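Local coordinates for coenzyme f420-dependent n5,n10-methylenetetrahydromethanopterin reductase (Methanopyrus kandleri, PDB 1EZW), which catalyses the reversible reduction of methylenetetrahydromethanopterin to methyltetrahydromethanopterin with reduced coenzyme F420, a step of methanogenesis from carbon dioxide, at residues 226-231 with 317-322. Residues are numbered along the deposited sequence; the frame is centred on the assembly and turned at random.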
ATOM      1  N   VAL A 226      15.516 -19.427  20.452  1.00 19.88           N
ATOM      2  CA  VAL A 226      16.174 -20.401  19.592  1.00 19.62           C
ATOM      3  C   VAL A 226      15.198 -20.775  18.475  1.00 20.27           C
ATOM      4  O   VAL A 226      14.211 -21.486  18.698  1.00 20.26           O
ATOM      5  CB  VAL A 226      16.575 -21.679  20.398  1.00 21.58           C
ATOM      6  CG1 VAL A 226      17.254 -22.680  19.502  1.00 21.47           C
ATOM      7  CG2 VAL A 226      17.561 -21.276  21.494  1.00 21.95           C
ATOM      8  N   ALA A 227      15.498 -20.292  17.272  1.00 19.14           N
ATOM      9  CA  ALA A 227      14.611 -20.483  16.120  1.00 21.43           C
ATOM     10  C   ALA A 227      15.085 -21.536  15.171  1.00 21.42           C
ATOM     11  O   ALA A 227      16.224 -21.494  14.674  1.00 23.72           O
ATOM     12  CB  ALA A 227      14.454 -19.150  15.381  1.00 18.64           C
ATOM     13  N   ALA A 228      14.225 -22.521  14.916  1.00 19.58           N
ATOM     14  CA  ALA A 228      14.575 -23.564  13.984  1.00 19.87           C
ATOM     15  C   ALA A 228      14.111 -23.176  12.584  1.00 19.60           C
ATOM     16  O   ALA A 228      12.914 -23.039  12.369  1.00 18.68           O
ATOM     17  CB  ALA A 228      13.877 -24.888  14.397  1.00 20.35           C
ATOM     18  N   TYR A 229      15.053 -22.957  11.675  0.55 19.64           N
ATOM     19  CA  TYR A 229      14.722 -22.631  10.285  0.55 21.05           C
ATOM     20  C   TYR A 229      14.565 -24.018   9.645  0.55 22.10           C
ATOM     21  O   TYR A 229      15.550 -24.650   9.244  0.55 21.83           O
ATOM     22  CB  TYR A 229      15.889 -21.846   9.659  0.55 22.23           C
ATOM     23  CG  TYR A 229      15.656 -20.344   9.477  0.55 23.99           C
ATOM     24  CD1 TYR A 229      14.761 -19.637  10.286  0.55 24.97           C
ATOM     25  CD2 TYR A 229      16.386 -19.632   8.531  0.55 24.77           C
ATOM     26  CE1 TYR A 229      14.605 -18.233  10.147  0.55 26.85           C
ATOM     27  CE2 TYR A 229      16.244 -18.251   8.386  0.55 25.95           C
ATOM     28  CZ  TYR A 229      15.357 -17.558   9.191  0.55 26.62           C
ATOM     29  OH  TYR A 229      15.262 -16.184   9.058  0.55 26.97           O
ATOM     30  N   THR A 230      13.319 -24.481   9.537  1.00 20.69           N
ATOM     31  CA  THR A 230      13.032 -25.826   9.034  1.00 22.04           C
ATOM     32  C   THR A 230      12.642 -26.013   7.583  1.00 23.37           C
ATOM     33  O   THR A 230      12.304 -25.055   6.878  1.00 23.33           O
ATOM     34  CB  THR A 230      11.876 -26.457   9.842  1.00 20.59           C
ATOM     35  OG1 THR A 230      10.617 -25.876   9.429  1.00 20.35           O
ATOM     36  CG2 THR A 230      12.059 -26.202  11.354  1.00 21.39           C
ATOM     37  N   CYS A 231      12.764 -27.258   7.132  1.00 23.13           N
ATOM     38  CA  CYS A 231      12.235 -27.686   5.845  1.00 23.09           C
ATOM     39  C   CYS A 231      10.898 -28.201   6.404  1.00 23.84           C
ATOM     40  O   CYS A 231      10.871 -29.124   7.241  1.00 23.35           O
ATOM     41  CB  CYS A 231      13.044 -28.828   5.256  1.00 24.87           C
ATOM     42  SG  CYS A 231      12.184 -29.608   3.906  1.00 27.10           S
ATOM     43  N   ALA A 317      13.881 -30.075  23.020  1.00 27.39           N
ATOM     44  CA  ALA A 317      15.304 -29.897  22.712  1.00 26.19           C
ATOM     45  C   ALA A 317      15.758 -28.424  22.792  1.00 25.83           C
ATOM     46  O   ALA A 317      16.917 -28.126  22.505  1.00 25.99           O
ATOM     47  CB  ALA A 317      15.630 -30.482  21.339  1.00 24.75           C
ATOM     48  N   GLY A 318      14.850 -27.522  23.164  1.00 24.47           N
ATOM     49  CA  GLY A 318      15.217 -26.128  23.355  1.00 23.11           C
ATOM     50  C   GLY A 318      14.760 -25.131  22.307  1.00 24.08           C
ATOM     51  O   GLY A 318      15.028 -23.932  22.454  1.00 23.36           O
ATOM     52  N   VAL A 319      14.101 -25.618  21.258  1.00 22.95           N
ATOM     53  CA  VAL A 319      13.588 -24.693  20.221  1.00 22.10           C
ATOM     54  C   VAL A 319      12.443 -23.863  20.816  1.00 23.01           C
ATOM     55  O   VAL A 319      11.590 -24.399  21.549  1.00 22.73           O
ATOM     56  CB  VAL A 319      13.062 -25.480  19.011  1.00 21.27           C
ATOM     57  CG1 VAL A 319      12.359 -24.501  18.002  1.00 22.44           C
ATOM     58  CG2 VAL A 319      14.233 -26.235  18.325  1.00 19.85           C
ATOM     59  N   THR A 320      12.395 -22.553  20.530  1.00 20.06           N
ATOM     60  CA  THR A 320      11.314 -21.730  21.022  1.00 20.44           C
ATOM     61  C   THR A 320      10.563 -21.041  19.862  1.00 20.71           C
ATOM     62  O   THR A 320       9.444 -20.630  20.032  1.00 21.28           O
ATOM     63  CB  THR A 320      11.777 -20.676  22.071  1.00 22.80           C
ATOM     64  OG1 THR A 320      12.873 -19.901  21.554  1.00 21.83           O
ATOM     65  CG2 THR A 320      12.236 -21.401  23.342  1.00 23.19           C
ATOM     66  N   GLN A 321      11.185 -20.953  18.682  1.00 19.82           N
ATOM     67  CA  GLN A 321      10.486 -20.380  17.506  1.00 19.14           C
ATOM     68  C   GLN A 321      10.594 -21.413  16.396  1.00 18.47           C
ATOM     69  O   GLN A 321      11.685 -21.795  16.002  1.00 19.46           O
ATOM     70  CB  GLN A 321      11.100 -19.038  16.993  1.00 18.23           C
ATOM     71  CG  GLN A 321      10.357 -18.562  15.708  1.00 18.02           C
ATOM     72  CD  GLN A 321      10.845 -17.237  15.117  1.00 17.48           C
ATOM     73  OE1 GLN A 321      10.623 -16.974  13.903  1.00 17.50           O
ATOM     74  NE2 GLN A 321      11.461 -16.385  15.947  1.00 17.58           N
ATOM     75  N   VAL A 322       9.455 -21.909  15.914  1.00 18.10           N
ATOM     76  CA  VAL A 322       9.480 -22.895  14.838  1.00 17.75           C
ATOM     77  C   VAL A 322       9.272 -22.119  13.529  1.00 18.54           C
ATOM     78  O   VAL A 322       8.208 -21.545  13.337  1.00 18.25           O
ATOM     79  CB  VAL A 322       8.355 -23.911  15.008  1.00 21.09           C
ATOM     80  CG1 VAL A 322       8.361 -24.864  13.841  1.00 18.90           C
ATOM     81  CG2 VAL A 322       8.598 -24.714  16.319  1.00 21.55           C
TER
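The carbonyl oxygen of Val226 is gripped by two consecutive amides, the closer being Thr320 N at 2.8 Å. Gln321 N reaches the same oxygen at 3.1 Å. Both bonds are nearly straight at the hydrogen, but their approaches differ: Thr320 N lies in the carbonyl plane, whereas Gln321 N comes from above it, 42° out. A psi of -19° takes Thr320 out of the extended conformation, consistent with two successive amides turning toward one oxygen just ahead of the regular pairing at Gln321. The same residue turns back on Val226 through its hydroxyl: OG1 sits between its own backbone N and carbonyl carbon (chi1 53°), within 2.9 Å of Val226 N in a weak, bent bond, and is also hydrogen-bonded to Asp225 OD1. One step on, the pairing becomes regular parallel sheet, with Ala228 N bonded to Gln321 O at 2.9 Å. Ala227 CA makes a CH...O contact with that oxygen.

Paired side chains separate onto two faces. On one, Ala227 CB meets Gln321 CB at 3.7 Å, and the extended glutamine runs past the methyl; its amide end is held by Asp225 OD2 at NE2 and by Trp35 NE1 at OE1. Ala228 and Val322 point to the other; Ala228 CB also touches Val319 CG1 at 3.9 Å, and Phe203 of helix 200-216 packs on Ala228 and Val319. Gly318 takes a positive phi in the Schellman motif ending helix 304-316, and its carbonyl O comes to 3.4 Å from Val226 CB.

The contact thus joins neighbouring parallel strands of the TIM barrel, 225-229 and 321-324, through the pairs Ala227-Gln321 and Ala228-Val322. Strand 192-196 pairs with the far edge of 225-229, strand 5-10 lies on the other side of 321-324, and helix 200-216 packs against the Ala228 face.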